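Local coordinates for D-mandelate dehydrogenase (Rhodotorula graminis, PDB 2W2K), which probably catalyses the NAD(P)-dependent interconversion of D-mandelate and benzoylformate, as a member of the D-isomer specific 2-hydroxyacid dehydrogenase family, at residues B[132-137]-B[152-157]; B[222-227]-B[244-249]; B[177-182]-B[188-193]; B[124-129]-B[184-189]; B[209-212]-B[216-219]. All coordinates share one frame; numbering follows the deposited sequence.

Interaction 1: residues B[132-137]-B[152-157]; sequences ASYSER and LEIGKS
Tyr134 reaches across from helix 132-139 so that its phenol end overlaps the carboxylate of Glu153 near the end of helix 144-154. Its hydroxyl donates to Glu153: OH lies 2.7 Å from OE1, which it meets on the syn side and 22° out of the carboxylate plane. OE1 sits at the ring edge, while ring and carboxylate planes stand 69° apart, so the two groups meet across one another without stacking. An extended glutamate chain, with CG anti to the backbone N (chi1 -174°), carries the acid out to this point. Lower down, Tyr134 CD2 passes Ile154 CG1 at 4.1 Å, again at the edge of the ring. Ile154 CD1 lies 3.6 Å from Ser135 CB; the serine OG turns to a polar side chain of another protein chain in the assembly. Around this pair of helices of the coenzyme-binding domain, His298 meets the Tyr134 ring edge-to-face, and Glu153 OE2 forms a salt bridge with Lys297. A phenylalanine in place of Tyr134 would probably keep the packing on Ile154 but leave Glu153 OE1 without its hydroxyl donor. In the native contact both carboxylate oxygens have partners, one neutral and one cationic, which is likely to stabilise the charged form of Glu153 and hold its rotation.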
# COMPACT_ATOMS: atom_id res chain seq x y z
N ALA B 132 -6.30 -0.98 -7.44
CA ALA B 132 -5.13 -1.84 -7.70
C ALA B 132 -5.47 -3.33 -7.75
O ALA B 132 -4.82 -4.12 -8.47
CB ALA B 132 -4.04 -1.57 -6.67
N SER B 133 -6.49 -3.73 -6.99
CA SER B 133 -6.94 -5.12 -6.96
C SER B 133 -7.43 -5.58 -8.35
O SER B 133 -7.07 -6.68 -8.82
CB SER B 133 -8.01 -5.33 -5.88
OG SER B 133 -8.37 -6.70 -5.79
N TYR B 134 -8.23 -4.74 -8.99
CA TYR B 134 -8.72 -4.95 -10.37
C TYR B 134 -7.55 -4.98 -11.37
O TYR B 134 -7.50 -5.84 -12.27
CB TYR B 134 -9.72 -3.84 -10.71
CG TYR B 134 -10.41 -3.93 -12.07
CD1 TYR B 134 -11.17 -5.05 -12.41
CD2 TYR B 134 -10.32 -2.88 -12.98
CE1 TYR B 134 -11.83 -5.13 -13.66
CE2 TYR B 134 -10.98 -2.94 -14.23
CZ TYR B 134 -11.73 -4.07 -14.55
OH TYR B 134 -12.39 -4.15 -15.77
N SER B 135 -6.62 -4.03 -11.23
CA SER B 135 -5.41 -4.00 -12.06
C SER B 135 -4.57 -5.29 -11.97
O SER B 135 -4.10 -5.78 -13.01
CB SER B 135 -4.55 -2.76 -11.70
OG SER B 135 -3.50 -2.55 -12.64
N GLU B 136 -4.39 -5.84 -10.76
CA GLU B 136 -3.66 -7.12 -10.60
C GLU B 136 -4.34 -8.26 -11.39
O GLU B 136 -3.68 -9.01 -12.13
CB GLU B 136 -3.49 -7.52 -9.11
CG GLU B 136 -2.56 -6.61 -8.27
CD GLU B 136 -1.96 -7.31 -7.01
OE1 GLU B 136 -1.78 -8.54 -7.01
OE2 GLU B 136 -1.64 -6.60 -6.02
N ARG B 137 -5.66 -8.38 -11.25
CA ARG B 137 -6.39 -9.46 -11.95
C ARG B 137 -6.30 -9.38 -13.48
O ARG B 137 -6.14 -10.41 -14.15
CB ARG B 137 -7.85 -9.55 -11.47
CG ARG B 137 -7.93 -10.13 -10.07
CD ARG B 137 -9.31 -10.64 -9.65
NE ARG B 137 -10.43 -9.75 -9.93
CZ ARG B 137 -10.76 -8.66 -9.24
NH1 ARG B 137 -10.05 -8.25 -8.20
NH2 ARG B 137 -11.81 -7.98 -9.61
N LEU B 152 -6.59 1.99 -19.32
CA LEU B 152 -7.42 3.16 -19.66
C LEU B 152 -8.66 3.29 -18.76
O LEU B 152 -8.98 4.40 -18.29
CB LEU B 152 -7.81 3.17 -21.14
CG LEU B 152 -6.64 3.33 -22.14
CD1 LEU B 152 -7.15 3.32 -23.58
CD2 LEU B 152 -5.77 4.57 -21.89
N GLU B 153 -9.34 2.17 -18.49
CA GLU B 153 -10.55 2.15 -17.67
C GLU B 153 -10.30 2.73 -16.26
O GLU B 153 -11.11 3.53 -15.75
CB GLU B 153 -11.12 0.73 -17.59
CG GLU B 153 -12.50 0.61 -16.87
CD GLU B 153 -12.89 -0.83 -16.51
OE1 GLU B 153 -12.39 -1.79 -17.14
OE2 GLU B 153 -13.73 -1.00 -15.59
N ILE B 154 -9.19 2.32 -15.64
CA ILE B 154 -8.84 2.77 -14.26
C ILE B 154 -8.66 4.31 -14.16
O ILE B 154 -8.94 4.91 -13.14
CB ILE B 154 -7.62 1.95 -13.70
CG1 ILE B 154 -8.06 0.50 -13.42
CG2 ILE B 154 -6.99 2.61 -12.41
CD1 ILE B 154 -6.92 -0.49 -13.09
N GLY B 155 -8.21 4.94 -15.26
CA GLY B 155 -8.01 6.37 -15.29
C GLY B 155 -9.29 7.18 -15.16
O GLY B 155 -9.24 8.37 -14.81
N LYS B 156 -10.43 6.55 -15.45
CA LYS B 156 -11.75 7.21 -15.29
C LYS B 156 -12.21 7.38 -13.84
O LYS B 156 -13.14 8.14 -13.57
CB LYS B 156 -12.85 6.43 -16.05
CG LYS B 156 -12.59 6.19 -17.55
CD LYS B 156 -12.06 7.44 -18.26
N SER B 157 -11.61 6.63 -12.90
CA SER B 157 -12.16 6.54 -11.52
C SER B 157 -11.13 6.62 -10.39
O SER B 157 -11.49 6.83 -9.22
CB SER B 157 -12.98 5.23 -11.32
OG SER B 157 -14.09 5.12 -12.22

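Interaction 2: residues B[222-227]-B[244-249]; sequences DCVSVS and AAMKPG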
# COMPACT_ATOMS: atom_id res chain seq x y z
N ASP B 222 -14.34 10.61 2.57
CA ASP B 222 -14.05 10.03 1.24
C ASP B 222 -13.66 8.55 1.36
O ASP B 222 -14.01 7.73 0.48
CB ASP B 222 -12.95 10.84 0.53
CG ASP B 222 -13.39 12.29 0.22
OD1 ASP B 222 -14.36 12.46 -0.57
OD2 ASP B 222 -12.77 13.24 0.75
N CYS B 223 -12.96 8.20 2.44
CA CYS B 223 -12.73 6.79 2.81
C CYS B 223 -12.93 6.62 4.33
O CYS B 223 -12.31 7.35 5.13
CB CYS B 223 -11.30 6.36 2.43
SG CYS B 223 -10.92 4.56 2.66
N VAL B 224 -13.76 5.65 4.73
CA VAL B 224 -13.94 5.30 6.16
C VAL B 224 -12.95 4.19 6.60
O VAL B 224 -12.76 3.22 5.86
CB VAL B 224 -15.42 4.89 6.45
CG1 VAL B 224 -15.60 4.28 7.87
CG2 VAL B 224 -16.38 6.09 6.28
N SER B 225 -12.33 4.34 7.79
CA SER B 225 -11.46 3.28 8.37
C SER B 225 -12.07 2.76 9.67
O SER B 225 -12.19 3.52 10.66
CB SER B 225 -10.03 3.78 8.63
OG SER B 225 -9.23 2.80 9.32
N VAL B 226 -12.47 1.48 9.67
CA VAL B 226 -13.07 0.82 10.87
C VAL B 226 -11.98 0.19 11.77
O VAL B 226 -11.31 -0.76 11.35
CB VAL B 226 -14.17 -0.25 10.47
CG1 VAL B 226 -14.85 -0.88 11.72
CG2 VAL B 226 -15.24 0.37 9.51
N SER B 227 -11.85 0.69 13.00
CA SER B 227 -10.89 0.14 14.00
C SER B 227 -11.42 0.36 15.43
O SER B 227 -11.07 1.35 16.10
CB SER B 227 -9.49 0.78 13.83
OG SER B 227 -8.51 0.14 14.66
N ALA B 244 -26.35 4.61 3.83
CA ALA B 244 -27.26 5.67 3.32
C ALA B 244 -26.71 7.08 3.54
O ALA B 244 -26.89 7.99 2.67
CB ALA B 244 -28.71 5.53 3.93
N ALA B 245 -26.01 7.27 4.66
CA ALA B 245 -25.40 8.58 5.00
C ALA B 245 -24.10 8.91 4.25
O ALA B 245 -23.74 10.09 4.15
CB ALA B 245 -25.20 8.74 6.55
N MET B 246 -23.43 7.89 3.68
CA MET B 246 -22.18 8.12 2.93
C MET B 246 -22.37 8.86 1.60
O MET B 246 -23.46 8.84 1.01
CB MET B 246 -21.42 6.79 2.71
CG MET B 246 -20.90 6.17 4.03
SD MET B 246 -19.92 4.65 3.81
CE MET B 246 -18.35 5.32 3.22
N LYS B 247 -21.32 9.52 1.11
CA LYS B 247 -21.46 10.23 -0.17
C LYS B 247 -21.36 9.27 -1.36
O LYS B 247 -20.72 8.22 -1.26
CB LYS B 247 -20.48 11.41 -0.28
CG LYS B 247 -19.05 11.08 -0.36
CD LYS B 247 -18.19 12.37 -0.31
CE LYS B 247 -18.03 12.84 1.12
NZ LYS B 247 -17.22 14.06 1.22
N PRO B 248 -22.02 9.61 -2.48
CA PRO B 248 -21.93 8.77 -3.70
C PRO B 248 -20.48 8.61 -4.16
O PRO B 248 -19.74 9.59 -4.20
CB PRO B 248 -22.74 9.57 -4.73
CG PRO B 248 -23.74 10.37 -3.87
CD PRO B 248 -22.90 10.79 -2.70
N GLY B 249 -20.10 7.38 -4.50
CA GLY B 249 -18.73 7.09 -4.98
C GLY B 249 -17.65 7.02 -3.90
O GLY B 249 -16.44 7.17 -4.21
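Val224 CG2 and Met246 CE touch at 3.7 Å, methyl to methyl, joining strand 223-226 to the turn that follows helix 240-245. These are parts of one beta-alpha-beta unit (strand 223-226, helix 240-245, strand 250-254) of the Rossmann-type coenzyme-binding domain. The methionine leaves its backbone with CG anti to the carbonyl carbon and bends at its last torsion (chi3 76°), which brings CE against the valine methyl, and the two side chains cross obliquely. Beside this buried pair lies a looser polar one. Asp222 OD1 and Lys247 NZ form a long salt bridge at 3.7 Å, and OD1 is almost as near Lys247 CD, at 3.8 Å, so the lysine chain runs past the oxygen as well as presenting its ammonium group. Asp222 has a firmer polar partner in Val165, whose backbone N bonds OD2 and so fixes the carboxylate against strand 165-169. In the next shell, Val224 packs on Ile252 and is backbone-bonded to Arg251 and Val253, all in strand 250-254. Helix 214-220 backs the methionine: Met246 CG rests on Ala218 CB at 3.8 Å. The lysine tail also lies over that helix, with Lys247 CE 3.5 Å from the carbonyl oxygen Arg219 O.

Interaction 3: residues B[177-182]-B[188-193]; sequences EIARKA and MKLVYY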
# COMPACT_ATOMS: atom_id res chain seq x y z
N GLU B 177 -1.97 5.27 14.61
CA GLU B 177 -0.87 4.97 13.66
C GLU B 177 -1.35 4.97 12.20
O GLU B 177 -0.64 5.48 11.33
CB GLU B 177 -0.18 3.64 14.00
CG GLU B 177 0.88 3.75 15.13
CD GLU B 177 2.10 4.58 14.70
OE1 GLU B 177 2.95 4.04 13.95
OE2 GLU B 177 2.21 5.76 15.13
N ILE B 178 -2.53 4.38 11.94
CA ILE B 178 -3.19 4.55 10.63
C ILE B 178 -3.24 6.06 10.23
O ILE B 178 -2.80 6.44 9.13
CB ILE B 178 -4.63 3.88 10.56
CG1 ILE B 178 -4.56 2.36 10.86
CG2 ILE B 178 -5.28 4.12 9.17
CD1 ILE B 178 -5.97 1.67 10.98
N ALA B 179 -3.75 6.91 11.14
CA ALA B 179 -3.94 8.35 10.87
C ALA B 179 -2.63 9.10 10.69
O ALA B 179 -2.52 9.99 9.85
CB ALA B 179 -4.80 9.02 11.99
N ARG B 180 -1.62 8.75 11.49
CA ARG B 180 -0.29 9.39 11.36
C ARG B 180 0.28 9.13 9.95
O ARG B 180 0.78 10.05 9.26
CB ARG B 180 0.68 8.88 12.44
CG ARG B 180 2.07 9.58 12.44
CD ARG B 180 3.06 8.98 13.44
NE ARG B 180 3.41 7.59 13.15
CZ ARG B 180 4.24 7.20 12.18
NH1 ARG B 180 4.85 8.08 11.38
NH2 ARG B 180 4.46 5.91 12.00
N LYS B 181 0.19 7.88 9.52
CA LYS B 181 0.71 7.48 8.20
C LYS B 181 -0.12 8.09 7.04
O LYS B 181 0.45 8.60 6.06
CB LYS B 181 0.82 5.94 8.12
CG LYS B 181 1.90 5.34 9.08
CD LYS B 181 1.74 3.79 9.22
CE LYS B 181 2.69 3.27 10.29
NZ LYS B 181 2.49 1.83 10.64
N ALA B 182 -1.45 8.10 7.18
CA ALA B 182 -2.33 8.65 6.14
C ALA B 182 -2.27 10.19 6.02
O ALA B 182 -2.32 10.72 4.90
CB ALA B 182 -3.80 8.20 6.37
N MET B 188 -3.60 13.13 3.59
CA MET B 188 -5.05 13.14 3.86
C MET B 188 -5.37 14.09 5.04
O MET B 188 -4.45 14.54 5.76
CB MET B 188 -5.59 11.70 4.17
CG MET B 188 -5.39 10.61 3.05
SD MET B 188 -6.31 9.06 3.33
CE MET B 188 -7.95 9.64 2.80
N LYS B 189 -6.66 14.43 5.17
CA LYS B 189 -7.22 15.19 6.30
C LYS B 189 -8.03 14.23 7.20
O LYS B 189 -8.65 13.28 6.70
CB LYS B 189 -8.15 16.29 5.79
CG LYS B 189 -7.49 17.31 4.82
CD LYS B 189 -8.52 18.26 4.19
CE LYS B 189 -7.82 19.30 3.31
N LEU B 190 -8.07 14.49 8.52
CA LEU B 190 -8.69 13.55 9.48
C LEU B 190 -9.96 14.10 10.16
O LEU B 190 -9.93 15.19 10.73
CB LEU B 190 -7.68 13.12 10.57
CG LEU B 190 -8.18 12.08 11.62
CD1 LEU B 190 -8.45 10.70 10.99
CD2 LEU B 190 -7.19 11.95 12.78
N VAL B 191 -11.06 13.34 10.07
CA VAL B 191 -12.28 13.55 10.90
C VAL B 191 -12.53 12.25 11.67
O VAL B 191 -12.29 11.15 11.11
CB VAL B 191 -13.51 13.95 10.04
CG1 VAL B 191 -14.76 14.19 10.92
CG2 VAL B 191 -13.20 15.24 9.25
N TYR B 192 -12.95 12.34 12.94
CA TYR B 192 -13.17 11.10 13.74
C TYR B 192 -14.40 11.06 14.64
O TYR B 192 -14.88 12.10 15.11
CB TYR B 192 -11.91 10.76 14.58
CG TYR B 192 -11.73 11.56 15.89
CD1 TYR B 192 -12.05 10.99 17.14
CD2 TYR B 192 -11.18 12.85 15.88
CE1 TYR B 192 -11.87 11.69 18.34
CE2 TYR B 192 -11.02 13.59 17.10
CZ TYR B 192 -11.36 12.99 18.32
OH TYR B 192 -11.19 13.66 19.54
N TYR B 193 -14.88 9.83 14.88
CA TYR B 193 -15.82 9.52 15.97
C TYR B 193 -15.14 8.57 16.98
O TYR B 193 -14.53 7.56 16.57
CB TYR B 193 -17.16 8.90 15.46
CG TYR B 193 -17.96 8.33 16.62
CD1 TYR B 193 -18.86 9.12 17.32
CD2 TYR B 193 -17.71 7.04 17.09
CE1 TYR B 193 -19.53 8.63 18.46
CE2 TYR B 193 -18.38 6.54 18.22
CZ TYR B 193 -19.29 7.33 18.89
OH TYR B 193 -19.92 6.82 20.01
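Ala179 and Ala182 are the residues through which helix 173-185 meets 188-193. At the start, Glu177 binds Arg180 one turn later. The guanidinium comes side-on, its NH2 3.1 Å from Glu177 OE1 and its NE 3.0 Å from Glu177 OE2, with both carboxylate oxygens in the guanidinium plane or very close to it. The two-nitrogen grip probably limits rotation of the guanidinium, which also donates from NH1 and NH2 to the backbone of another protein chain. Next comes Ala179, whose CB fits against the branched end of Leu190: CD2 lies at 3.9 Å and CD1 at 4.1 Å. Leu190 puts both methyls there with CG anti to its backbone N (chi1 -177°). Its strand, 189-193, is the second strand of a beta-alpha-beta unit that begins with strand 165-169 and crosses over through this helix, the opening unit of the Rossmann-type domain. Lys181, on a different side of the helix, has its NZ in a salt bridge with Asp119. Ala182 then makes the main-chain link, Met188 N donating to its O at 3.0 Å with an N-H...O angle of 166°. The same oxygen touches the methionine side chain, 3.5 Å from Met188 CB. Past it, Met188 SD lies 4.0 Å from Ala182 CB, while CE beyond it turns off to pack on Phe129 of helix 114-130, with Leu166 of strand 165-169 packed against both Ala182 and Met188.

Interaction 4: residues B[124-129]-B[184-189]; sequences LILSVF and HGLGMK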
# COMPACT_ATOMS: atom_id res chain seq x y z
N LEU B 124 -4.74 -1.35 2.25
CA LEU B 124 -6.15 -1.38 1.78
C LEU B 124 -6.65 0.03 1.34
O LEU B 124 -7.39 0.14 0.35
CB LEU B 124 -7.07 -1.95 2.85
CG LEU B 124 -6.82 -3.41 3.34
CD1 LEU B 124 -7.78 -3.72 4.49
CD2 LEU B 124 -7.00 -4.41 2.16
N ILE B 125 -6.23 1.07 2.06
CA ILE B 125 -6.56 2.49 1.69
C ILE B 125 -6.00 2.86 0.30
O ILE B 125 -6.71 3.41 -0.56
CB ILE B 125 -6.10 3.53 2.79
CG1 ILE B 125 -6.94 3.36 4.07
CG2 ILE B 125 -6.26 4.99 2.28
CD1 ILE B 125 -6.36 4.12 5.34
N LEU B 126 -4.71 2.54 0.09
CA LEU B 126 -4.11 2.71 -1.24
C LEU B 126 -4.88 1.88 -2.30
O LEU B 126 -5.22 2.42 -3.36
CB LEU B 126 -2.60 2.38 -1.22
CG LEU B 126 -1.69 3.40 -0.51
CD1 LEU B 126 -0.35 2.77 -0.02
CD2 LEU B 126 -1.41 4.64 -1.37
N SER B 127 -5.17 0.61 -2.01
CA SER B 127 -5.92 -0.24 -2.96
C SER B 127 -7.29 0.33 -3.41
O SER B 127 -7.60 0.32 -4.61
CB SER B 127 -6.08 -1.68 -2.42
OG SER B 127 -6.62 -2.54 -3.42
N VAL B 128 -8.09 0.83 -2.46
CA VAL B 128 -9.45 1.31 -2.78
C VAL B 128 -9.46 2.66 -3.52
O VAL B 128 -10.40 2.94 -4.30
CB VAL B 128 -10.42 1.32 -1.52
CG1 VAL B 128 -10.60 -0.11 -0.93
CG2 VAL B 128 -9.98 2.31 -0.42
N PHE B 129 -8.44 3.49 -3.30
CA PHE B 129 -8.31 4.77 -4.02
C PHE B 129 -7.81 4.56 -5.47
O PHE B 129 -8.25 5.27 -6.39
CB PHE B 129 -7.39 5.77 -3.28
CG PHE B 129 -8.12 6.70 -2.30
CD1 PHE B 129 -8.11 6.43 -0.92
CD2 PHE B 129 -8.80 7.86 -2.76
CE1 PHE B 129 -8.77 7.29 -0.01
CE2 PHE B 129 -9.47 8.72 -1.86
CZ PHE B 129 -9.46 8.43 -0.48
N HIS B 184 0.29 12.53 7.63
CA HIS B 184 1.66 13.04 7.37
C HIS B 184 2.33 12.42 6.14
O HIS B 184 3.00 13.13 5.37
CB HIS B 184 2.52 12.93 8.64
CG HIS B 184 1.97 13.74 9.78
ND1 HIS B 184 1.67 15.08 9.64
CD2 HIS B 184 1.60 13.39 11.03
CE1 HIS B 184 1.16 15.53 10.78
NE2 HIS B 184 1.10 14.53 11.64
N GLY B 185 2.13 11.11 5.94
CA GLY B 185 2.68 10.41 4.75
C GLY B 185 1.95 10.71 3.45
O GLY B 185 2.53 11.29 2.54
N LEU B 186 0.65 10.36 3.37
CA LEU B 186 -0.12 10.50 2.11
C LEU B 186 -0.78 11.86 1.89
O LEU B 186 -1.18 12.17 0.76
CB LEU B 186 -1.19 9.38 1.95
CG LEU B 186 -0.77 7.92 2.25
CD1 LEU B 186 -1.93 6.95 2.02
CD2 LEU B 186 0.44 7.52 1.39
N GLY B 187 -0.89 12.67 2.94
CA GLY B 187 -1.49 14.02 2.78
C GLY B 187 -2.99 14.13 2.95
O GLY B 187 -3.61 15.12 2.50
N MET B 188 -3.60 13.13 3.59
CA MET B 188 -5.05 13.14 3.86
C MET B 188 -5.37 14.09 5.04
O MET B 188 -4.45 14.54 5.76
CB MET B 188 -5.59 11.70 4.17
CG MET B 188 -5.39 10.61 3.05
SD MET B 188 -6.31 9.06 3.33
CE MET B 188 -7.95 9.64 2.80
N LYS B 189 -6.66 14.43 5.17
CA LYS B 189 -7.22 15.19 6.30
C LYS B 189 -8.03 14.23 7.20
O LYS B 189 -8.65 13.28 6.70
CB LYS B 189 -8.15 16.29 5.79
CG LYS B 189 -7.49 17.31 4.82
CD LYS B 189 -8.52 18.26 4.19
CE LYS B 189 -7.82 19.30 3.31
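The shortest polar bond within the segments, Val128 N to Leu124 O at 3.0 Å, is internal to the helix that carries Ile125, Leu126 and Phe129; Phe129 N likewise bonds Ile125 O at 3.2 Å, joining two residues that both touch Met188. None spans the contact, which is apolar throughout. Met188 touches Ile125 with its sulfur, SD lying 4.2 Å from Ile125 CG2, and its CE approaches the Phe129 ring obliquely, 3.8 Å from both CE1 and CZ. A bend at the last methionine torsion (chi3 78°) turns the methyl to the ring, and the side chains of Phe129 and Met188 arrive from opposite directions. Phe129 itself sits with chi1 at -91°, away from the usual staggered values, and Ile125 O lies in plane at the ring edge. A second point of touch is made by the leucines, Leu126 CD2 meeting Leu186 CD1 at 4.1 Å. Gly187, with positive phi, turns the chain between Leu186 and Met188 after helix 173-185 ends. The contact therefore packs helix 114-130 against the turn that follows that helix, over strand 165-169, whose Leu166 touches both Ile125 and Met188. Outside it, Leu126 and Leu186 each pack on an acidic side chain of another protein chain. With every touching residue buried and no cross-bond to set direction, cohesion rests on shape and on the exclusion of water.

Interaction 5: residues B[209-212]-B[216-219]; sequences ERVD and ELAR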
# COMPACT_ATOMS: atom_id res chain seq x y z
N GLU B 209 -10.42 16.59 13.61
CA GLU B 209 -11.71 17.23 13.94
C GLU B 209 -12.70 16.16 14.45
O GLU B 209 -12.97 15.22 13.74
CB GLU B 209 -12.30 17.95 12.71
CG GLU B 209 -13.66 18.60 13.00
CD GLU B 209 -14.40 19.09 11.76
OE1 GLU B 209 -13.78 19.22 10.67
OE2 GLU B 209 -15.62 19.34 11.87
N ARG B 210 -13.20 16.31 15.68
CA ARG B 210 -14.17 15.35 16.25
C ARG B 210 -15.62 15.68 15.81
O ARG B 210 -16.03 16.86 15.81
CB ARG B 210 -14.07 15.32 17.79
CG ARG B 210 -14.77 14.13 18.50
CD ARG B 210 -14.74 14.25 20.05
NE ARG B 210 -15.23 13.01 20.67
CZ ARG B 210 -15.55 12.86 21.96
NH1 ARG B 210 -15.48 13.88 22.82
NH2 ARG B 210 -15.98 11.67 22.39
N VAL B 211 -16.39 14.65 15.47
CA VAL B 211 -17.85 14.79 15.31
C VAL B 211 -18.62 13.98 16.36
O VAL B 211 -18.03 13.11 17.01
CB VAL B 211 -18.35 14.48 13.84
CG1 VAL B 211 -17.73 15.46 12.83
CG2 VAL B 211 -18.06 13.01 13.44
N ASP B 212 -19.91 14.26 16.54
CA ASP B 212 -20.70 13.66 17.64
C ASP B 212 -21.37 12.32 17.35
O ASP B 212 -21.66 11.55 18.29
CB ASP B 212 -21.77 14.64 18.15
CG ASP B 212 -21.18 15.98 18.62
OD1 ASP B 212 -20.13 15.98 19.31
OD2 ASP B 212 -21.77 17.02 18.28
N GLU B 216 -22.90 11.59 11.05
CA GLU B 216 -22.04 12.76 10.77
C GLU B 216 -20.67 12.36 10.19
O GLU B 216 -20.20 12.93 9.19
CB GLU B 216 -21.87 13.60 12.05
CG GLU B 216 -23.16 14.32 12.46
CD GLU B 216 -23.09 14.99 13.83
OE1 GLU B 216 -22.03 14.94 14.51
OE2 GLU B 216 -24.12 15.62 14.21
N LEU B 217 -20.05 11.36 10.81
CA LEU B 217 -18.77 10.81 10.30
C LEU B 217 -18.92 10.27 8.88
O LEU B 217 -18.14 10.64 8.00
CB LEU B 217 -18.22 9.74 11.27
CG LEU B 217 -16.79 9.17 11.16
CD1 LEU B 217 -16.65 8.17 9.99
CD2 LEU B 217 -15.67 10.26 11.14
N ALA B 218 -19.92 9.42 8.65
CA ALA B 218 -20.19 8.86 7.30
C ALA B 218 -20.30 9.94 6.20
O ALA B 218 -19.67 9.83 5.14
CB ALA B 218 -21.47 7.97 7.34
N ARG B 219 -21.06 11.00 6.48
CA ARG B 219 -21.31 12.06 5.50
C ARG B 219 -20.04 12.84 5.12
O ARG B 219 -19.92 13.33 3.97
CB ARG B 219 -22.38 13.03 6.05
CG ARG B 219 -22.84 14.08 5.04
CD ARG B 219 -23.95 14.99 5.60
NE ARG B 219 -24.22 16.07 4.64
CZ ARG B 219 -25.02 15.97 3.57
NH1 ARG B 219 -25.69 14.86 3.29
NH2 ARG B 219 -25.15 17.02 2.77
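The chain leaves strand 209-210 and doubles back after a short turn into helix 214-220, so that Val211 and Leu217 come within 6.5 Å, CA to CA. The hydrogen bond across the contact runs from backbone to side chain: Asp212 N donates to Glu216 OE1 at 3.0 Å. It meets the oxygen nearly along its C-O axis, but the N-H is bent, with an N-H...O angle of 139°. Glu216 arrives with an extended chain beyond CG, and OE1 passes alongside Val211 as well, 3.8 Å from CB. Val211 is the apolar half of the contact. Its chi1 of -62° sets CG1 anti to the carbonyl carbon and leaves CG2 between backbone N and carbonyl carbon, 3.7 Å from Leu217 N and 3.9 Å from Leu217 CB, over the first turn of the helix. Strand 209-210 is an outermost strand of the parallel sheet of the Rossmann-type domain, and helix 214-220 carries the chain back over it to strand 223-226. Val191 of the neighbouring strand 189-193 packs on both Val211 and Leu217, filling the layer between helix and sheet. At the helix start Ser213 OG bonds Glu216 N, the bond an N-cap serine makes. Glu216 OE1 has a further hydrogen-bond partner among the residues flanking the segments. Asp212 keeps its carboxylate close to the same oxygen, with OD2 4.3 Å from Glu216 OE1; the two like charges are unlikely to help each other, and both residues are exposed, where solvent would probably screen them.

Overall arrangement
All five contacts lie in the coenzyme-binding domain, in its seven-stranded parallel sheet and the helices around it. Interactions 3 and 4 have centres 9 Å apart and share Met188; Lys181 O and Leu186 N join them through a probable hydrogen bond. Interaction 2 meets interaction 4 where Cys223 CB lies 3.6 Å from Phe129 CE1. Its centre is 11 Å from that of interaction 5, which adjoins interaction 3 through Tyr192 O and Val211 N, at 3.0 Å. Interaction 1 touches interaction 4, Ser133 N lying 3.8 Å from Ser127 OG. NAD is not bound here, but the Ile125 side chain lies about 8 Å from that of Thr255, a residue seen to bind it.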